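Local coordinates for carbamate kinase (PDB 4AXS), which probably catalyses the reversible transfer of a phosphoryl group from carbamoyl phosphate to ADP, giving ATP and carbamate, at residues K267-V272 and N278-Q283; K296-F301 and R308-A313. All coordinates share one frame; numbering follows the deposited sequence.

Contact 1 of 2, residues K267-V272 and N278-Q283; sequences KALKTV and NNFINQ
Leu269 and Val272 meet the ring of Phe280 where a beta hairpin runs on into a helix of the amino acid kinase fold. Strand 267-268 pairs antiparallel with 258-259, and the chain then turns through Val272 into helix 274-282. The contact is small, burying 94 Å² in all, and purely apolar: no hydrogen bond spans the two segments, whose nearest CA atoms, of Val272 and Asn278, are 10.7 Å apart. A long, flat residue suits such a gap. With CG of Phe280 anti to its carbonyl carbon (chi1 -73°), the ring reaches out from the helix toward the branched ends of the two aliphatic residues. Leu269 CD1 and CD2 each lie 4.0 Å from Phe280 CE2, CD1 oblique to the ring. Val259 of the partner strand touches both Leu269 and Phe280, and Phe286 also packs on the ring.

Backbone polar groups of the first segment are bonded to its neighbours: Leu269 pairs with Val257, Val272 with Ile331, and the Leu269 carbonyl accepts a hydrogen bond from the Thr328 hydroxyl. At the ring edge, near its plane, Val272 CG2 lies 4.3 Å from Phe280 CE2.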
ATOM      1  N   LYS A 267      20.054   1.424  36.673  1.00 58.64           N
ATOM      2  CA  LYS A 267      18.700   1.204  37.158  1.00 50.90           C
ATOM      3  C   LYS A 267      17.731   1.033  36.000  1.00 53.17           C
ATOM      4  O   LYS A 267      17.870   1.672  34.948  1.00 50.20           O
ATOM      5  CB  LYS A 267      18.243   2.362  38.050  1.00 50.71           C
ATOM      6  CG  LYS A 267      18.886   2.383  39.415  1.00 63.79           C
ATOM      7  CD  LYS A 267      18.432   3.580  40.251  1.00 74.30           C
ATOM      8  CE  LYS A 267      19.092   3.575  41.629  1.00 70.35           C
ATOM      9  NZ  LYS A 267      18.759   4.796  42.410  1.00 79.06           N
ATOM     10  N   ALA A 268      16.748   0.165  36.216  1.00 55.81           N
ATOM     11  CA  ALA A 268      15.674  -0.072  35.264  1.00 55.04           C
ATOM     12  C   ALA A 268      14.491   0.829  35.581  1.00 55.25           C
ATOM     13  O   ALA A 268      14.044   0.903  36.726  1.00 57.99           O
ATOM     14  CB  ALA A 268      15.243  -1.528  35.319  1.00 52.90           C
ATOM     15  N   LEU A 269      13.978   1.514  34.567  1.00 51.49           N
ATOM     16  CA  LEU A 269      12.807   2.359  34.754  1.00 51.88           C
ATOM     17  C   LEU A 269      11.531   1.531  34.600  1.00 51.15           C
ATOM     18  O   LEU A 269      11.380   0.785  33.639  1.00 50.97           O
ATOM     19  CB  LEU A 269      12.823   3.524  33.755  1.00 51.53           C
ATOM     20  CG  LEU A 269      14.160   4.263  33.644  1.00 50.75           C
ATOM     21  CD1 LEU A 269      14.073   5.425  32.659  1.00 42.84           C
ATOM     22  CD2 LEU A 269      14.634   4.731  35.021  1.00 40.54           C
ATOM     23  N   LYS A 270      10.621   1.655  35.559  1.00 52.95           N
ATOM     24  CA  LYS A 270       9.366   0.912  35.538  1.00 51.57           C
ATOM     25  C   LYS A 270       8.243   1.870  35.180  1.00 51.95           C
ATOM     26  O   LYS A 270       7.631   1.762  34.119  1.00 52.48           O
ATOM     27  CB  LYS A 270       9.108   0.277  36.898  1.00 54.68           C
ATOM     28  CG  LYS A 270      10.360  -0.330  37.529  1.00 61.32           C
ATOM     29  CD  LYS A 270      10.064  -0.913  38.902  1.00 67.28           C
ATOM     30  CE  LYS A 270      11.220  -1.768  39.410  1.00 69.42           C
ATOM     31  NZ  LYS A 270      10.723  -2.962  40.166  1.00 69.38           N
ATOM     32  N   THR A 271       7.966   2.805  36.077  1.00 50.93           N
ATOM     33  CA  THR A 271       7.181   3.968  35.706  1.00 51.41           C
ATOM     34  C   THR A 271       8.156   5.137  35.640  1.00 53.80           C
ATOM     35  O   THR A 271       9.332   4.984  35.990  1.00 53.28           O
ATOM     36  CB  THR A 271       6.043   4.238  36.699  1.00 49.38           C
ATOM     37  OG1 THR A 271       5.277   3.040  36.870  1.00 53.96           O
ATOM     38  CG2 THR A 271       5.126   5.319  36.170  1.00 51.36           C
ATOM     39  N   VAL A 272       7.691   6.287  35.168  1.00 49.98           N
ATOM     40  CA  VAL A 272       8.550   7.450  35.031  1.00 42.47           C
ATOM     41  C   VAL A 272       7.704   8.535  34.405  1.00 44.31           C
ATOM     42  O   VAL A 272       6.595   8.271  33.947  1.00 46.52           O
ATOM     43  CB  VAL A 272       9.873   7.100  34.335  1.00 41.51           C
ATOM     44  CG1 VAL A 272       9.611   6.734  32.849  1.00 41.76           C
ATOM     45  CG2 VAL A 272      10.872   8.236  34.473  1.00 28.34           C
ATOM     46  N   ASN A 278      13.410  14.203  30.918  1.00 41.74           N
ATOM     47  CA  ASN A 278      14.149  15.398  30.512  1.00 48.34           C
ATOM     48  C   ASN A 278      15.554  15.526  31.119  1.00 46.04           C
ATOM     49  O   ASN A 278      16.512  15.869  30.422  1.00 43.33           O
ATOM     50  CB  ASN A 278      13.296  16.660  30.709  1.00 45.73           C
ATOM     51  CG  ASN A 278      12.247  16.819  29.602  1.00 54.77           C
ATOM     52  OD1 ASN A 278      11.057  16.999  29.868  1.00 53.39           O
ATOM     53  ND2 ASN A 278      12.692  16.712  28.348  1.00 48.39           N
ATOM     54  N   ASN A 279      15.678  15.224  32.407  1.00 44.74           N
ATOM     55  CA  ASN A 279      16.989  15.168  33.041  1.00 41.46           C
ATOM     56  C   ASN A 279      17.826  14.020  32.494  1.00 44.40           C
ATOM     57  O   ASN A 279      18.975  14.215  32.076  1.00 45.03           O
ATOM     58  CB  ASN A 279      16.848  15.056  34.556  1.00 39.55           C
ATOM     59  CG  ASN A 279      16.123  16.239  35.148  1.00 44.44           C
ATOM     60  OD1 ASN A 279      16.382  17.382  34.766  1.00 43.19           O
ATOM     61  ND2 ASN A 279      15.201  15.979  36.078  1.00 44.09           N
ATOM     62  N   PHE A 280      17.248  12.823  32.488  1.00 41.41           N
ATOM     63  CA  PHE A 280      17.944  11.671  31.931  1.00 45.32           C
ATOM     64  C   PHE A 280      18.502  12.002  30.546  1.00 47.63           C
ATOM     65  O   PHE A 280      19.626  11.619  30.201  1.00 49.85           O
ATOM     66  CB  PHE A 280      17.009  10.463  31.850  1.00 45.07           C
ATOM     67  CG  PHE A 280      16.711   9.834  33.179  1.00 44.04           C
ATOM     68  CD1 PHE A 280      17.694   9.766  34.173  1.00 45.22           C
ATOM     69  CD2 PHE A 280      15.460   9.281  33.435  1.00 38.23           C
ATOM     70  CE1 PHE A 280      17.429   9.169  35.419  1.00 39.61           C
ATOM     71  CE2 PHE A 280      15.188   8.681  34.671  1.00 42.74           C
ATOM     72  CZ  PHE A 280      16.178   8.628  35.668  1.00 40.32           C
ATOM     73  N   ILE A 281      17.708  12.725  29.762  1.00 46.60           N
ATOM     74  CA  ILE A 281      18.095  13.129  28.414  1.00 46.87           C
ATOM     75  C   ILE A 281      19.218  14.166  28.448  1.00 48.21           C
ATOM     76  O   ILE A 281      20.124  14.149  27.611  1.00 49.06           O
ATOM     77  CB  ILE A 281      16.880  13.705  27.652  1.00 49.70           C
ATOM     78  CG1 ILE A 281      15.854  12.605  27.376  1.00 41.78           C
ATOM     79  CG2 ILE A 281      17.320  14.393  26.362  1.00 46.58           C
ATOM     80  CD1 ILE A 281      14.534  13.122  26.879  1.00 38.34           C
ATOM     81  N   ASN A 282      19.148  15.075  29.415  1.00 48.58           N
ATOM     82  CA  ASN A 282      20.222  16.045  29.629  1.00 52.65           C
ATOM     83  C   ASN A 282      21.572  15.367  29.815  1.00 50.89           C
ATOM     84  O   ASN A 282      22.603  15.851  29.328  1.00 51.72           O
ATOM     85  CB  ASN A 282      19.931  16.924  30.849  1.00 49.93           C
ATOM     86  CG  ASN A 282      18.842  17.947  30.587  1.00 53.23           C
ATOM     87  OD1 ASN A 282      18.255  17.986  29.495  1.00 50.55           O
ATOM     88  ND2 ASN A 282      18.563  18.788  31.593  1.00 48.54           N
ATOM     89  N   GLN A 283      21.567  14.245  30.525  1.00 47.05           N
ATOM     90  CA  GLN A 283      22.820  13.569  30.830  1.00 49.66           C
ATOM     91  C   GLN A 283      23.075  12.428  29.882  1.00 51.64           C
ATOM     92  O   GLN A 283      23.835  11.517  30.205  1.00 50.25           O
ATOM     93  CB  GLN A 283      22.862  13.081  32.276  1.00 53.29           C
ATOM     94  CG  GLN A 283      21.849  12.000  32.607  1.00 56.78           C
ATOM     95  CD  GLN A 283      21.434  12.059  34.067  1.00 51.04           C
ATOM     96  OE1 GLN A 283      21.573  13.091  34.708  1.00 53.58           O
ATOM     97  NE2 GLN A 283      20.921  10.957  34.590  1.00 50.95           N
TER

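Contact 2 of 2, residues K296-F301 and R308-A313; sequences KAAMGF and RSAIIA
Arg308 and Phe301 close the turn between helix 292-302 and strand 309-313, an alpha-beta unit in which the helix packs on the mainly parallel sheet of the amino acid kinase fold. Arg308, on the approach to the strand, bends at chi3 (56°) and lays its chain over the phenylalanine. Its CD sits above one ring face, 3.7 Å from the centroid, in a CH-pi contact, while the guanidinium lies nearly parallel to the ring, the planes 14° apart, with Phe301 CE1 over its face. A long, flat cation can thus pack on an aromatic and still reach a main-chain acceptor near the helix end: Arg308 NH1 donates to Phe301 O at 3.1 Å, nearly straight at 172°, with the acceptor in the guanidinium plane. The CB of Ser309 points away from the helix, but its carbonyl O meets the ring edge, 3.4 Å from Phe301 CE2. At Ala310 the strand faces the helix again, and small residues on both sides permit close approach: the CB atoms of Ala298 and Ala310 are 3.7 Å apart. Farther along, the CB of Ile311 points away from the helix, whereas that of Ile312 points toward it, and the Ile312 side chain packs on Ile295.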
ATOM      1  N   LYS A 296      11.531  10.198  23.341  1.00 33.02           N
ATOM      2  CA  LYS A 296      11.001  11.502  22.995  1.00 36.81           C
ATOM      3  C   LYS A 296       9.591  11.399  22.411  1.00 38.38           C
ATOM      4  O   LYS A 296       8.669  12.092  22.849  1.00 39.56           O
ATOM      5  CB  LYS A 296      11.941  12.199  22.019  1.00 36.70           C
ATOM      6  CG  LYS A 296      13.250  12.662  22.640  1.00 33.18           C
ATOM      7  CD  LYS A 296      14.261  13.075  21.569  1.00 39.75           C
ATOM      8  CE  LYS A 296      15.067  14.303  21.979  1.00 44.74           C
ATOM      9  NZ  LYS A 296      16.094  14.662  20.951  1.00 52.86           N
ATOM     10  N   ALA A 297       9.424  10.515  21.432  1.00 38.68           N
ATOM     11  CA  ALA A 297       8.102  10.246  20.867  1.00 41.48           C
ATOM     12  C   ALA A 297       7.092   9.785  21.922  1.00 39.46           C
ATOM     13  O   ALA A 297       5.917  10.118  21.846  1.00 45.12           O
ATOM     14  CB  ALA A 297       8.195   9.222  19.727  1.00 41.35           C
ATOM     15  N   ALA A 298       7.543   9.008  22.898  1.00 40.20           N
ATOM     16  CA  ALA A 298       6.653   8.568  23.967  1.00 42.37           C
ATOM     17  C   ALA A 298       6.245   9.750  24.837  1.00 43.59           C
ATOM     18  O   ALA A 298       5.120   9.808  25.337  1.00 44.37           O
ATOM     19  CB  ALA A 298       7.310   7.491  24.801  1.00 38.95           C
ATOM     20  N   MET A 299       7.172  10.688  25.007  1.00 42.42           N
ATOM     21  CA  MET A 299       6.918  11.902  25.780  1.00 45.06           C
ATOM     22  C   MET A 299       5.905  12.781  25.044  1.00 51.41           C
ATOM     23  O   MET A 299       4.907  13.232  25.625  1.00 47.32           O
ATOM     24  CB  MET A 299       8.237  12.657  26.029  1.00 38.48           C
ATOM     25  CG  MET A 299       9.172  11.909  26.986  1.00 43.56           C
ATOM     26  SD  MET A 299      10.912  12.415  27.110  1.00 47.74           S
ATOM     27  CE  MET A 299      10.848  14.116  27.672  1.00 39.97           C
ATOM     28  N   GLY A 300       6.155  12.994  23.753  1.00 45.60           N
ATOM     29  CA  GLY A 300       5.304  13.842  22.944  1.00 43.54           C
ATOM     30  C   GLY A 300       3.841  13.445  23.002  1.00 44.21           C
ATOM     31  O   GLY A 300       2.958  14.285  22.823  1.00 42.09           O
ATOM     32  N   PHE A 301       3.584  12.166  23.261  1.00 48.11           N
ATOM     33  CA  PHE A 301       2.219  11.646  23.255  1.00 48.64           C
ATOM     34  C   PHE A 301       1.515  11.789  24.607  1.00 50.66           C
ATOM     35  O   PHE A 301       0.367  12.237  24.663  1.00 47.55           O
ATOM     36  CB  PHE A 301       2.192  10.189  22.782  1.00 45.45           C
ATOM     37  CG  PHE A 301       0.880   9.490  23.043  1.00 51.05           C
ATOM     38  CD1 PHE A 301      -0.261   9.827  22.322  1.00 47.74           C
ATOM     39  CD2 PHE A 301       0.791   8.493  24.007  1.00 52.82           C
ATOM     40  CE1 PHE A 301      -1.464   9.194  22.561  1.00 46.79           C
ATOM     41  CE2 PHE A 301      -0.409   7.850  24.248  1.00 53.55           C
ATOM     42  CZ  PHE A 301      -1.541   8.203  23.521  1.00 53.54           C
ATOM     43  N   ARG A 308      -3.393   8.963  29.752  1.00 67.03           N
ATOM     44  CA  ARG A 308      -2.692   8.157  28.748  1.00 67.98           C
ATOM     45  C   ARG A 308      -1.257   7.821  29.135  1.00 63.33           C
ATOM     46  O   ARG A 308      -0.568   8.625  29.765  1.00 67.55           O
ATOM     47  CB  ARG A 308      -2.706   8.852  27.373  1.00 64.28           C
ATOM     48  CG  ARG A 308      -2.132  10.270  27.373  1.00 60.20           C
ATOM     49  CD  ARG A 308      -1.975  10.832  25.954  1.00 61.78           C
ATOM     50  NE  ARG A 308      -3.225  10.811  25.192  1.00 64.48           N
ATOM     51  CZ  ARG A 308      -3.420  11.445  24.036  1.00 62.89           C
ATOM     52  NH1 ARG A 308      -2.451  12.176  23.489  1.00 54.61           N
ATOM     53  NH2 ARG A 308      -4.598  11.359  23.429  1.00 60.04           N
ATOM     54  N   SER A 309      -0.811   6.632  28.743  1.00 55.98           N
ATOM     55  CA  SER A 309       0.553   6.200  29.016  1.00 56.04           C
ATOM     56  C   SER A 309       1.264   5.757  27.741  1.00 54.80           C
ATOM     57  O   SER A 309       0.666   5.718  26.663  1.00 55.56           O
ATOM     58  CB  SER A 309       0.571   5.078  30.062  1.00 53.36           C
ATOM     59  OG  SER A 309      -0.440   4.112  29.805  1.00 57.64           O
ATOM     60  N   ALA A 310       2.548   5.440  27.863  1.00 53.27           N
ATOM     61  CA  ALA A 310       3.315   4.919  26.737  1.00 50.76           C
ATOM     62  C   ALA A 310       4.184   3.796  27.250  1.00 51.52           C
ATOM     63  O   ALA A 310       4.859   3.932  28.278  1.00 55.12           O
ATOM     64  CB  ALA A 310       4.164   6.015  26.089  1.00 46.82           C
ATOM     65  N   ILE A 311       4.163   2.670  26.556  1.00 47.65           N
ATOM     66  CA  ILE A 311       4.896   1.528  27.053  1.00 49.79           C
ATOM     67  C   ILE A 311       6.002   1.153  26.101  1.00 46.65           C
ATOM     68  O   ILE A 311       5.757   0.950  24.925  1.00 46.33           O
ATOM     69  CB  ILE A 311       3.978   0.322  27.276  1.00 51.04           C
ATOM     70  CG1 ILE A 311       2.897   0.670  28.303  1.00 46.80           C
ATOM     71  CG2 ILE A 311       4.792  -0.881  27.746  1.00 49.46           C
ATOM     72  CD1 ILE A 311       1.796  -0.364  28.417  1.00 48.53           C
ATOM     73  N   ILE A 312       7.222   1.080  26.621  1.00 45.05           N
ATOM     74  CA  ILE A 312       8.362   0.621  25.847  1.00 44.89           C
ATOM     75  C   ILE A 312       8.799  -0.756  26.320  1.00 45.59           C
ATOM     76  O   ILE A 312       9.638  -0.872  27.201  1.00 52.33           O
ATOM     77  CB  ILE A 312       9.554   1.586  25.954  1.00 42.98           C
ATOM     78  CG1 ILE A 312       9.187   2.961  25.398  1.00 45.17           C
ATOM     79  CG2 ILE A 312      10.749   1.044  25.207  1.00 42.02           C
ATOM     80  CD1 ILE A 312      10.398   3.843  25.155  1.00 39.85           C
ATOM     81  N   ALA A 313       8.231  -1.801  25.728  1.00 52.44           N
ATOM     82  CA  ALA A 313       8.554  -3.170  26.119  1.00 44.67           C
ATOM     83  C   ALA A 313       8.896  -4.056  24.920  1.00 47.91           C
ATOM     84  O   ALA A 313       8.752  -3.643  23.765  1.00 48.69           O
ATOM     85  CB  ALA A 313       7.409  -3.771  26.922  1.00 43.48           C
TER

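After laying down strands 27-31, 64-68 and 247-251 of the main sheet, the chain forms the hairpin of strands 258-259 and 267-268, then contact 1 closes the short connection into helix 274-282. Contact 2 follows in series, neither nested in the first nor crossing it, and closes the turn from helix 292-302 into strand 309-313, between strands 247-251 and 328-330 of the main sheet. The two centres lie about 13 Å apart. Helices 274-282 and 292-302 join them directly, because Met299 packs on Ile281, its SD 3.7 Å from Ile281 CD1. Strand 328-330 is a second bridge: Ile330 touches Val272 of contact 1 and both Ala298 and Ala310 of contact 2, tying the hairpin region to the edge of the sheet.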